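Local atomic coordinates of extracellular solute-binding protein (Bordetella parapertussis, PDB entry 3PU5), a protein that probably captures a small solute, perhaps a polyamine, outside the cytoplasmic membrane and hands it to an ABC-type uptake system. Residues Thr11-Gly14 with Gly15-Glu19; Ala80-Glu84 with Lys85-Ser89; Asp222-Lys225 with Gly226-Trp230; Val231-Thr234 with Glu235-Ser239. All blocks are in the same frame, centred on the assembly; numbering follows the deposited sequence.

All four are local contacts; 1, 3 and 4 join one regular element to the next, while contact 2 folds a loop back on itself ahead of strand 106-107. Contact 1 carries strand 7-12 into helix 15-33. Contacts 3 and 4 adjoin in the chain: the first leads from helix 214-223 into strand 229-231, the second from that strand into 238-246, and W230 CH2 packs on A237 CB at 3.9 Å. Contact 3 is a surface contact, whereas the other three are partly buried. Their chemistry differs: serines on an aromatic and an aliphatic residue in contact 1, a carboxylate gripped by backbone N-H groups in contact 2, a helix-ending Schellman motif with a threonine beside a selenomethionine in contact 3, and a beta turn with a bridging water in contact 4.

Contact 1 (Thr11-Gly14 with Gly15-Glu19); sequences TSSG and GSFLE
S12 and S13 meet F17 and L18 at the strand-to-helix turn of the beta-alpha-beta unit formed by strand 7-12, helix 15-33 and strand 36-41. The CB-OG bond of S12 lies against the leucine: CB is 3.7 Å from L18 CD1, and OG stands 3.7 Å from L18 CG. The same OG reaches the edge of the F17 ring in the ring plane, 3.9 Å from F17 CD1. S13 behaves differently. With its chi1 at 48°, OG sits between backbone N and carbonyl carbon and approaches the ring obliquely, 3.3 Å from F17 CD1. F17 has CG opposite its backbone N (chi1 -177°), which swings the ring back toward the two serines. L18 folds its CB over G14, and the L18 N-H makes a straight but weak bond to G14 O at 3.3 Å. Beyond the turn, L18 continues onto L39 and P41 of strand 36-41, while F17 meets F271 edge-to-face. Toward F17 and L18, then, the serine hydroxyls meet carbon rather than a polar partner, and the one hydrogen bond between 11-14 and 15-19 is the weak backbone bond from L18 to G14.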
ATOM      1  N   THR A  11       0.710   8.263 -15.641  1.00  9.83           N
ATOM      2  CA  THR A  11       0.693   9.110 -14.458  1.00  9.98           C
ATOM      3  C   THR A  11       1.642   8.559 -13.409  1.00 11.71           C
ATOM      4  O   THR A  11       1.928   7.359 -13.373  1.00  9.98           O
ATOM      5  CB  THR A  11      -0.710   9.230 -13.845  1.00 11.63           C
ATOM      6  OG1 THR A  11      -1.095   7.976 -13.270  1.00 10.68           O
ATOM      7  CG2 THR A  11      -1.721   9.640 -14.896  1.00 10.86           C
ATOM      8  N   SER A  12       2.127   9.453 -12.561  1.00 10.73           N
ATOM      9  CA  SER A  12       2.902   9.065 -11.404  1.00 12.77           C
ATOM     10  C   SER A  12       2.804  10.168 -10.355  1.00 14.31           C
ATOM     11  O   SER A  12       2.120  11.180 -10.563  1.00 12.75           O
ATOM     12  CB  SER A  12       4.356   8.796 -11.796  1.00 13.17           C
ATOM     13  OG  SER A  12       4.998   8.017 -10.806  1.00 12.42           O
ATOM     14  N   SER A  13       3.480   9.978  -9.227  1.00 13.51           N
ATOM     15  CA  SER A  13       3.349  10.910  -8.117  1.00 13.14           C
ATOM     16  C   SER A  13       4.485  11.924  -8.110  1.00 15.84           C
ATOM     17  O   SER A  13       4.360  13.020  -8.661  1.00 16.10           O
ATOM     18  CB  SER A  13       3.302  10.150  -6.786  1.00 14.55           C
ATOM     19  OG  SER A  13       4.342   9.184  -6.707  1.00 13.84           O
ATOM     20  N   GLY A  14       5.594  11.556  -7.482  1.00 15.50           N
ATOM     21  CA  GLY A  14       6.760  12.412  -7.453  1.00 15.79           C
ATOM     22  C   GLY A  14       7.843  11.805  -6.593  1.00 18.50           C
ATOM     23  O   GLY A  14       7.717  10.675  -6.113  1.00 14.79           O
ATOM     24  N   GLY A  15       8.919  12.556  -6.399  1.00 16.58           N
ATOM     25  CA  GLY A  15      10.004  12.103  -5.556  1.00 16.62           C
ATOM     26  C   GLY A  15      10.569  10.748  -5.933  1.00 15.97           C
ATOM     27  O   GLY A  15      10.638  10.384  -7.102  1.00 17.11           O
ATOM     28  N   SER A  16      10.961   9.997  -4.915  1.00 15.66           N
ATOM     29  CA  SER A  16      11.693   8.755  -5.088  1.00 18.86           C
ATOM     30  C   SER A  16      10.861   7.686  -5.802  1.00 16.16           C
ATOM     31  O   SER A  16      11.392   6.881  -6.570  1.00 14.35           O
ATOM     32  CB  SER A  16      12.140   8.241  -3.720  1.00 18.30           C
ATOM     33  OG  SER A  16      13.078   7.195  -3.857  1.00 30.76           O
ATOM     34  N   PHE A  17       9.558   7.675  -5.533  1.00 15.06           N
ATOM     35  CA  PHE A  17       8.664   6.714  -6.171  1.00 14.04           C
ATOM     36  C   PHE A  17       8.741   6.906  -7.678  1.00 13.42           C
ATOM     37  O   PHE A  17       9.025   5.966  -8.415  1.00 13.04           O
ATOM     38  CB  PHE A  17       7.231   6.917  -5.677  1.00 11.26           C
ATOM     39  CG  PHE A  17       6.235   5.926  -6.237  1.00 12.74           C
ATOM     40  CD1 PHE A  17       5.591   6.177  -7.442  1.00 11.57           C
ATOM     41  CD2 PHE A  17       5.924   4.758  -5.544  1.00 11.86           C
ATOM     42  CE1 PHE A  17       4.670   5.285  -7.952  1.00 11.36           C
ATOM     43  CE2 PHE A  17       4.988   3.858  -6.047  1.00 12.17           C
ATOM     44  CZ  PHE A  17       4.369   4.121  -7.260  1.00 12.42           C
ATOM     45  N   LEU A  18       8.496   8.138  -8.127  1.00 12.99           N
ATOM     46  CA  LEU A  18       8.512   8.459  -9.552  1.00 15.27           C
ATOM     47  C   LEU A  18       9.877   8.184 -10.208  1.00 14.62           C
ATOM     48  O   LEU A  18       9.949   7.673 -11.328  1.00 12.69           O
ATOM     49  CB  LEU A  18       8.081   9.919  -9.780  1.00 15.04           C
ATOM     50  CG  LEU A  18       7.815  10.325 -11.233  1.00 17.45           C
ATOM     51  CD1 LEU A  18       6.846  11.507 -11.311  1.00 17.25           C
ATOM     52  CD2 LEU A  18       9.103  10.640 -11.975  1.00 16.59           C
ATOM     53  N   GLU A  19      10.950   8.536  -9.510  1.00 15.39           N
ATOM     54  CA  GLU A  19      12.297   8.315 -10.021  1.00 17.13           C
ATOM     55  C   GLU A  19      12.522   6.829 -10.237  1.00 14.42           C
ATOM     56  O   GLU A  19      13.179   6.411 -11.199  1.00 15.06           O
ATOM     57  CB  GLU A  19      13.332   8.841  -9.030  1.00 18.65           C
ATOM     58  CG  GLU A  19      13.240  10.336  -8.781  1.00 24.49           C
ATOM     59  CD  GLU A  19      14.154  10.795  -7.655  1.00 29.32           C
ATOM     60  OE1 GLU A  19      14.788   9.930  -6.998  1.00 32.63           O
ATOM     61  OE2 GLU A  19      14.233  12.027  -7.429  1.00 38.55           O
TER

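Contact 2 (Ala80-Glu84 with Lys85-Ser89)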
ATOM      1  N   ALA A  80     -10.016   0.596 -19.381  1.00 13.92           N
ATOM      2  CA  ALA A  80     -10.283  -0.495 -20.312  1.00 14.19           C
ATOM      3  C   ALA A  80     -10.161  -1.851 -19.627  1.00 14.77           C
ATOM      4  O   ALA A  80      -9.382  -2.018 -18.690  1.00 12.52           O
ATOM      5  CB  ALA A  80      -9.350  -0.416 -21.521  1.00 13.23           C
ATOM      6  N   GLN A  81     -10.933  -2.818 -20.102  1.00 13.80           N
ATOM      7  CA  GLN A  81     -10.828  -4.185 -19.602  1.00 16.84           C
ATOM      8  C   GLN A  81      -9.460  -4.783 -19.936  1.00 16.31           C
ATOM      9  O   GLN A  81      -8.922  -4.565 -21.021  1.00 16.87           O
ATOM     10  CB  GLN A  81     -11.952  -5.060 -20.176  1.00 19.92           C
ATOM     11  CG  GLN A  81     -11.918  -5.185 -21.707  1.00 27.14           C
ATOM     12  CD  GLN A  81     -13.134  -5.913 -22.281  1.00 34.95           C
ATOM     13  OE1 GLN A  81     -13.262  -7.141 -22.162  1.00 35.10           O
ATOM     14  NE2 GLN A  81     -14.026  -5.157 -22.923  1.00 29.49           N
ATOM     15  N   VAL A  82      -8.891  -5.517 -18.990  1.00 13.55           N
ATOM     16  CA  VAL A  82      -7.637  -6.211 -19.218  1.00 14.74           C
ATOM     17  C   VAL A  82      -7.710  -7.604 -18.609  1.00 16.27           C
ATOM     18  O   VAL A  82      -8.386  -7.816 -17.601  1.00 17.56           O
ATOM     19  CB  VAL A  82      -6.420  -5.455 -18.617  1.00 15.28           C
ATOM     20  CG1 VAL A  82      -6.135  -4.168 -19.391  1.00 14.22           C
ATOM     21  CG2 VAL A  82      -6.634  -5.162 -17.132  1.00 13.45           C
ATOM     22  N   ASP A  83      -7.011  -8.550 -19.224  1.00 16.47           N
ATOM     23  CA  ASP A  83      -6.927  -9.901 -18.689  1.00 17.22           C
ATOM     24  C   ASP A  83      -5.661 -10.598 -19.167  1.00 16.49           C
ATOM     25  O   ASP A  83      -4.804  -9.993 -19.813  1.00 14.61           O
ATOM     26  CB  ASP A  83      -8.172 -10.723 -19.066  1.00 18.53           C
ATOM     27  CG  ASP A  83      -8.367 -10.850 -20.567  1.00 20.83           C
ATOM     28  OD1 ASP A  83      -7.366 -10.900 -21.311  1.00 20.84           O
ATOM     29  OD2 ASP A  83      -9.534 -10.914 -21.005  1.00 26.50           O
ATOM     30  N   GLU A  84      -5.556 -11.881 -18.846  1.00 17.95           N
ATOM     31  CA  GLU A  84      -4.368 -12.665 -19.166  1.00 21.02           C
ATOM     32  C   GLU A  84      -4.089 -12.793 -20.664  1.00 18.51           C
ATOM     33  O   GLU A  84      -2.953 -13.045 -21.061  1.00 18.78           O
ATOM     34  CB  GLU A  84      -4.473 -14.038 -18.497  1.00 21.13           C
ATOM     35  CG  GLU A  84      -4.662 -13.896 -16.991  1.00 23.31           C
ATOM     36  CD  GLU A  84      -5.185 -15.146 -16.318  1.00 28.15           C
ATOM     37  OE1 GLU A  84      -5.226 -16.216 -16.972  1.00 33.14           O
ATOM     38  OE2 GLU A  84      -5.550 -15.046 -15.123  1.00 30.75           O
ATOM     39  N   LYS A  85      -5.115 -12.621 -21.492  1.00 18.41           N
ATOM     40  CA  LYS A  85      -4.923 -12.628 -22.940  1.00 18.85           C
ATOM     41  C   LYS A  85      -4.179 -11.376 -23.375  1.00 20.06           C
ATOM     42  O   LYS A  85      -3.173 -11.455 -24.083  1.00 20.30           O
ATOM     43  CB  LYS A  85      -6.266 -12.691 -23.676  1.00 22.80           C
ATOM     44  CG  LYS A  85      -6.939 -14.052 -23.662  1.00 27.98           C
ATOM     45  CD  LYS A  85      -8.096 -14.119 -22.673  1.00 31.90           C
ATOM     46  CE  LYS A  85      -7.622 -14.309 -21.238  1.00 30.18           C
ATOM     47  NZ  LYS A  85      -8.743 -14.671 -20.309  1.00 35.40           N
ATOM     48  N   SER A  86      -4.675 -10.217 -22.944  1.00 15.37           N
ATOM     49  CA  SER A  86      -4.119  -8.941 -23.377  1.00 16.64           C
ATOM     50  C   SER A  86      -2.911  -8.491 -22.545  1.00 16.05           C
ATOM     51  O   SER A  86      -2.066  -7.741 -23.022  1.00 16.67           O
ATOM     52  CB  SER A  86      -5.202  -7.863 -23.360  1.00 17.56           C
ATOM     53  OG  SER A  86      -5.863  -7.828 -22.108  1.00 17.16           O
ATOM     54  N   VAL A  87      -2.849  -8.940 -21.298  1.00 14.43           N
ATOM     55  CA  VAL A  87      -1.758  -8.581 -20.399  1.00 14.09           C
ATOM     56  C   VAL A  87      -1.319  -9.860 -19.685  1.00 13.83           C
ATOM     57  O   VAL A  87      -1.746 -10.130 -18.568  1.00 13.53           O
ATOM     58  CB  VAL A  87      -2.194  -7.491 -19.364  1.00 12.60           C
ATOM     59  CG1 VAL A  87      -1.014  -7.047 -18.494  1.00 10.81           C
ATOM     60  CG2 VAL A  87      -2.823  -6.283 -20.068  1.00 11.96           C
ATOM     61  N   PRO A  88      -0.472 -10.660 -20.348  1.00 15.17           N
ATOM     62  CA  PRO A  88      -0.079 -11.991 -19.868  1.00 14.61           C
ATOM     63  C   PRO A  88       0.417 -12.005 -18.423  1.00 12.60           C
ATOM     64  O   PRO A  88       0.165 -12.965 -17.712  1.00 13.09           O
ATOM     65  CB  PRO A  88       1.043 -12.388 -20.837  1.00 16.25           C
ATOM     66  CG  PRO A  88       0.716 -11.649 -22.093  1.00 15.90           C
ATOM     67  CD  PRO A  88       0.149 -10.334 -21.646  1.00 14.34           C
ATOM     68  N   SER A  89       1.104 -10.951 -17.992  1.00 14.12           N
ATOM     69  CA  SER A  89       1.595 -10.879 -16.611  1.00 13.69           C
ATOM     70  C   SER A  89       0.492 -11.050 -15.564  1.00 12.92           C
ATOM     71  O   SER A  89       0.756 -11.510 -14.446  1.00 12.59           O
ATOM     72  CB  SER A  89       2.350  -9.570 -16.363  1.00 11.99           C
ATOM     73  OG  SER A  89       3.598  -9.567 -17.034  1.00 13.69           O
TER
HETATM   74  O   HOH W   1      -8.270  -6.921 -22.968  1.00 24.62           O
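The carboxylate of D83 is the flat group here, and K85 covers one of its faces: the lysine chain doubles back so that CE sits above the plane, 3.6 Å from D83 CG. The backbone N of K85 comes from that same side and donates to D83 OD1 at 2.8 Å, 38° out of the plane. S86 N meets OD1 nearly along its C-O axis, so two N-H groups grip one oxygen. The other oxygen, OD2, faces K85 NZ in a long salt bridge, 3.9 Å. D83 can reach these donors because chi1 of 60° tucks CG between its own N and carbonyl carbon. In return S86 OG accepts from D83 N at 3.2 Å, and a water ties that hydroxyl to Q81 O. The backbone closes the turn with V87 N to D83 O at 2.7 Å. On the buried side V82 CB packs on V87 CG2, and V87 and P88 rest on N260 of helix 252-262. The bond from K85 N makes an Asx turn; with the backbone bond from V87 it completes an Asx motif, and D83 and S86 exchange bonds as in a capping box, here in a loop without a regular helix.

Contact 3 (Asp222-Lys225 with Gly226-Trp230)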
ATOM      1  N   ASP A 222      18.349  -1.356   9.052  1.00 16.85           N
ATOM      2  CA  ASP A 222      19.647  -1.531   8.403  1.00 20.17           C
ATOM      3  C   ASP A 222      20.625  -0.413   8.778  1.00 20.37           C
ATOM      4  O   ASP A 222      21.796  -0.666   9.043  1.00 22.47           O
ATOM      5  CB  ASP A 222      19.498  -1.582   6.879  1.00 18.59           C
ATOM      6  CG  ASP A 222      18.822  -2.865   6.388  1.00 18.90           C
ATOM      7  OD1 ASP A 222      18.599  -3.792   7.197  1.00 18.38           O
ATOM      8  OD2 ASP A 222      18.519  -2.944   5.181  1.00 20.04           O
ATOM      9  N   SER A 223      20.135   0.820   8.789  1.00 17.71           N
ATOM     10  CA  SER A 223      21.000   1.971   8.996  1.00 21.45           C
ATOM     11  C   SER A 223      21.374   2.089  10.461  1.00 21.32           C
ATOM     12  O   SER A 223      22.275   2.831  10.837  1.00 21.33           O
ATOM     13  CB  SER A 223      20.279   3.239   8.567  1.00 19.33           C
ATOM     14  OG  SER A 223      19.266   3.548   9.500  1.00 26.88           O
ATOM     15  N   THR A 224      20.674   1.325  11.284  1.00 20.92           N
ATOM     16  CA  THR A 224      20.715   1.496  12.715  1.00 19.01           C
ATOM     17  C   THR A 224      21.252   0.215  13.352  1.00 19.25           C
ATOM     18  O   THR A 224      21.304   0.073  14.562  1.00 15.48           O
ATOM     19  CB  THR A 224      19.300   1.839  13.202  1.00 21.95           C
ATOM     20  OG1 THR A 224      19.345   2.914  14.145  1.00 26.66           O
ATOM     21  CG2 THR A 224      18.596   0.632  13.770  1.00 15.20           C
ATOM     22  N   LYS A 225      21.665  -0.716  12.503  1.00 19.30           N
ATOM     23  CA  LYS A 225      22.210  -1.987  12.960  1.00 22.97           C
ATOM     24  C   LYS A 225      21.310  -2.700  13.977  1.00 19.33           C
ATOM     25  O   LYS A 225      21.781  -3.221  14.992  1.00 18.15           O
ATOM     26  CB  LYS A 225      23.648  -1.807  13.472  1.00 23.94           C
ATOM     27  CG  LYS A 225      24.653  -1.550  12.330  1.00 27.80           C
ATOM     28  CD  LYS A 225      26.092  -1.353  12.818  1.00 37.51           C
ATOM     29  CE  LYS A 225      26.657  -2.612  13.483  1.00 47.36           C
ATOM     30  NZ  LYS A 225      26.837  -3.761  12.544  1.00 46.85           N
ATOM     31  N   GLY A 226      20.008  -2.711  13.686  1.00 19.52           N
ATOM     32  CA  GLY A 226      19.050  -3.523  14.421  1.00 18.05           C
ATOM     33  C   GLY A 226      18.308  -2.865  15.571  1.00 17.87           C
ATOM     34  O   GLY A 226      17.635  -3.549  16.340  1.00 18.99           O
HETATM   35  N   MSE A 227      18.402  -1.544  15.698  1.00 16.62           N
HETATM   36  CA  MSE A 227      17.787  -0.863  16.842  1.00 17.81           C
HETATM   37  C   MSE A 227      16.253  -0.920  16.783  1.00 16.15           C
HETATM   38  O   MSE A 227      15.565  -0.856  17.814  1.00 12.52           O
HETATM   39  CB  MSE A 227      18.265   0.585  16.900  1.00 17.99           C
HETATM   40  CG  MSE A 227      18.210   1.232  18.266  1.00 25.35           C
HETATM   41 SE   MSE A 227      18.478   3.176  18.101  1.00 48.08          SE
HETATM   42  CE  MSE A 227      20.038   3.207  16.977  1.00 21.06           C
ATOM     43  N   VAL A 228      15.720  -1.026  15.569  1.00 13.51           N
ATOM     44  CA  VAL A 228      14.284  -1.220  15.392  1.00 12.80           C
ATOM     45  C   VAL A 228      14.051  -2.460  14.544  1.00 15.51           C
ATOM     46  O   VAL A 228      14.905  -2.832  13.735  1.00 14.28           O
ATOM     47  CB  VAL A 228      13.609  -0.010  14.720  1.00 11.75           C
ATOM     48  CG1 VAL A 228      13.758   1.221  15.586  1.00 13.92           C
ATOM     49  CG2 VAL A 228      14.193   0.222  13.335  1.00 14.64           C
ATOM     50  N   LYS A 229      12.911  -3.112  14.749  1.00 12.00           N
ATOM     51  CA  LYS A 229      12.573  -4.294  13.979  1.00 12.55           C
ATOM     52  C   LYS A 229      11.093  -4.269  13.633  1.00 13.16           C
ATOM     53  O   LYS A 229      10.313  -3.523  14.243  1.00 11.52           O
ATOM     54  CB  LYS A 229      12.930  -5.572  14.743  1.00 14.76           C
ATOM     55  CG  LYS A 229      14.415  -5.906  14.716  1.00 19.60           C
ATOM     56  CD  LYS A 229      14.648  -7.376  15.019  1.00 26.37           C
ATOM     57  CE  LYS A 229      16.108  -7.764  14.826  1.00 34.51           C
ATOM     58  NZ  LYS A 229      17.026  -6.967  15.686  1.00 34.26           N
ATOM     59  N   TRP A 230      10.722  -5.084  12.650  1.00 11.28           N
ATOM     60  CA  TRP A 230       9.356  -5.131  12.139  1.00 10.52           C
ATOM     61  C   TRP A 230       8.807  -6.533  12.316  1.00 10.84           C
ATOM     62  O   TRP A 230       9.514  -7.516  12.076  1.00 11.78           O
ATOM     63  CB  TRP A 230       9.340  -4.769  10.655  1.00  8.76           C
ATOM     64  CG  TRP A 230       7.967  -4.614  10.054  1.00 10.52           C
ATOM     65  CD1 TRP A 230       7.144  -3.536  10.160  1.00  9.34           C
ATOM     66  CD2 TRP A 230       7.274  -5.568   9.233  1.00 10.90           C
ATOM     67  NE1 TRP A 230       5.980  -3.752   9.459  1.00  8.82           N
ATOM     68  CE2 TRP A 230       6.035  -4.996   8.882  1.00 10.74           C
ATOM     69  CE3 TRP A 230       7.582  -6.854   8.765  1.00  9.95           C
ATOM     70  CZ2 TRP A 230       5.098  -5.664   8.081  1.00  9.30           C
ATOM     71  CZ3 TRP A 230       6.650  -7.518   7.970  1.00 12.12           C
ATOM     72  CH2 TRP A 230       5.421  -6.917   7.638  1.00  9.73           C
TER
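Between T224 and M227 the chain leaves helix 214-223 through a Schellman motif, K225 taking a positive phi of 51° with two bonds back into the last helical turn, and G226 follows at a phi of 95°. One of those bonds, K225 N to D222 O, is weak at 3.5 Å. This reversal brings M227, a selenomethionine, back beside T224, and the two side chains cross at about a right angle. T224 CB lies 4.0 Å from M227 CB. The selenomethionine chain runs out extended and then bends at its last torsion, chi3 -49°. The finer detail here is doubtful: the threonine chi1 falls away from the staggered positions, T224 CG2 is modelled too near the backbone N of M227, and the approach of M227 CE to T224 OG1 is likewise too short to be relied on.

Past the turn the chain enters strand 229-231. V228 touches A220 of the helix just left and L202 and T203 of helix 197-204, K229 bonds by its backbone to Y117 of strand 111-117, and W230 lies back over D214 and T217, so that the strand returns along the helix it came from.

Contact 4 (Val231-Thr234 with Glu235-Ser239)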
ATOM      1  N   VAL A 231       7.550  -6.616  12.732  1.00 10.92           N
ATOM      2  CA  VAL A 231       6.874  -7.893  12.906  1.00 10.53           C
ATOM      3  C   VAL A 231       5.890  -8.140  11.777  1.00 10.49           C
ATOM      4  O   VAL A 231       5.049  -7.302  11.474  1.00  9.08           O
ATOM      5  CB  VAL A 231       6.105  -7.972  14.241  1.00 10.89           C
ATOM      6  CG1 VAL A 231       5.410  -9.317  14.366  1.00 11.80           C
ATOM      7  CG2 VAL A 231       7.056  -7.760  15.421  1.00 11.17           C
ATOM      8  N   ASP A 232       6.020  -9.304  11.158  1.00  9.77           N
ATOM      9  CA  ASP A 232       5.033  -9.826  10.230  1.00 11.57           C
ATOM     10  C   ASP A 232       3.994 -10.548  11.091  1.00 11.19           C
ATOM     11  O   ASP A 232       4.231 -11.666  11.541  1.00 11.40           O
ATOM     12  CB  ASP A 232       5.731 -10.800   9.274  1.00 12.17           C
ATOM     13  CG  ASP A 232       4.851 -11.239   8.130  1.00 15.90           C
ATOM     14  OD1 ASP A 232       3.682 -10.802   8.063  1.00 15.32           O
ATOM     15  OD2 ASP A 232       5.339 -12.022   7.283  1.00 16.53           O
ATOM     16  N   PRO A 233       2.849  -9.895  11.362  1.00 11.07           N
ATOM     17  CA  PRO A 233       1.903 -10.456  12.341  1.00 10.82           C
ATOM     18  C   PRO A 233       1.308 -11.779  11.870  1.00 10.91           C
ATOM     19  O   PRO A 233       1.060 -11.940  10.678  1.00 10.36           O
ATOM     20  CB  PRO A 233       0.805  -9.383  12.428  1.00 10.50           C
ATOM     21  CG  PRO A 233       1.420  -8.130  11.822  1.00 10.54           C
ATOM     22  CD  PRO A 233       2.347  -8.647  10.767  1.00 10.41           C
ATOM     23  N   THR A 234       1.069 -12.711  12.785  1.00 10.45           N
ATOM     24  CA  THR A 234       0.568 -14.030  12.376  1.00 11.96           C
ATOM     25  C   THR A 234      -0.784 -13.984  11.651  1.00 13.41           C
ATOM     26  O   THR A 234      -1.061 -14.844  10.804  1.00 13.52           O
ATOM     27  CB  THR A 234       0.532 -15.052  13.551  1.00 14.09           C
ATOM     28  OG1 THR A 234      -0.272 -14.545  14.622  1.00 15.67           O
ATOM     29  CG2 THR A 234       1.946 -15.315  14.083  1.00 16.82           C
ATOM     30  N   GLU A 235      -1.619 -12.994  11.962  1.00  9.81           N
ATOM     31  CA  GLU A 235      -2.908 -12.851  11.273  1.00 12.95           C
ATOM     32  C   GLU A 235      -2.727 -12.262   9.878  1.00 13.53           C
ATOM     33  O   GLU A 235      -3.667 -12.207   9.090  1.00 13.24           O
ATOM     34  CB  GLU A 235      -3.859 -11.953  12.059  1.00 12.13           C
ATOM     35  CG  GLU A 235      -4.047 -12.360  13.507  1.00 12.68           C
ATOM     36  CD  GLU A 235      -3.154 -11.592  14.466  1.00 12.54           C
ATOM     37  OE1 GLU A 235      -2.088 -11.102  14.037  1.00 13.06           O
ATOM     38  OE2 GLU A 235      -3.528 -11.483  15.659  1.00 12.07           O
ATOM     39  N   GLY A 236      -1.508 -11.814   9.590  1.00 13.34           N
ATOM     40  CA  GLY A 236      -1.198 -11.169   8.326  1.00 13.90           C
ATOM     41  C   GLY A 236      -0.950  -9.678   8.480  1.00 11.69           C
ATOM     42  O   GLY A 236      -1.603  -9.006   9.276  1.00 12.19           O
ATOM     43  N   ALA A 237       0.003  -9.156   7.717  1.00 10.93           N
ATOM     44  CA  ALA A 237       0.166  -7.710   7.609  1.00 10.91           C
ATOM     45  C   ALA A 237      -0.947  -7.129   6.717  1.00 12.00           C
ATOM     46  O   ALA A 237      -1.524  -7.830   5.881  1.00 11.57           O
ATOM     47  CB  ALA A 237       1.545  -7.362   7.073  1.00  9.75           C
ATOM     48  N   VAL A 238      -1.261  -5.856   6.920  1.00 11.87           N
ATOM     49  CA  VAL A 238      -2.320  -5.196   6.170  1.00 11.81           C
ATOM     50  C   VAL A 238      -1.671  -4.318   5.129  1.00  9.09           C
ATOM     51  O   VAL A 238      -0.969  -3.366   5.467  1.00  8.54           O
ATOM     52  CB  VAL A 238      -3.156  -4.305   7.067  1.00 14.42           C
ATOM     53  CG1 VAL A 238      -4.444  -3.912   6.353  1.00 16.58           C
ATOM     54  CG2 VAL A 238      -3.431  -5.016   8.362  1.00 19.00           C
ATOM     55  N   SER A 239      -1.923  -4.636   3.865  1.00 10.16           N
ATOM     56  CA  SER A 239      -1.136  -4.088   2.783  1.00 10.14           C
ATOM     57  C   SER A 239      -1.975  -3.283   1.826  1.00 11.33           C
ATOM     58  O   SER A 239      -3.157  -3.557   1.628  1.00 11.90           O
ATOM     59  CB  SER A 239      -0.436  -5.212   2.039  1.00  9.63           C
ATOM     60  OG  SER A 239       0.349  -5.973   2.939  1.00 10.85           O
TER
HETATM   61  O   HOH W   2       1.716 -10.910   6.367  1.00 11.44           O
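A type I beta turn from P233 to G236 links strand 229-231 to strand 238-246; both of these strands pair antiparallel with strand 111-117. In its closing bond G236 N donates to P233 O at 2.8 Å. T234 and E235 occupy the corners, and G236 leaves the turn with a positive phi. The glutamate chain bends sharply at chi2 (97°), which folds its carboxylate back over the turn and sets OE1 3.7 Å from P233 CB. That carboxylate is held from outside, OE1 accepting from W129 N and OE2 from K130 N at the start of helix 129-138; two backbone N-H groups there would probably stabilise its negative charge. W129 also donates through NE1 to G236 O, and P233 packs on the same residue. Across the turn, P233 CD touches A237 CB at 4.0 Å. D232, whose CG stands opposite its backbone N (chi1 -171°), points OD1 towards A237. D232 OD1 is 4.0 Å from A237 N, and one water bridges the two, donating to D232 OD1 at 2.6 Å and accepting from A237 N at 2.8 Å.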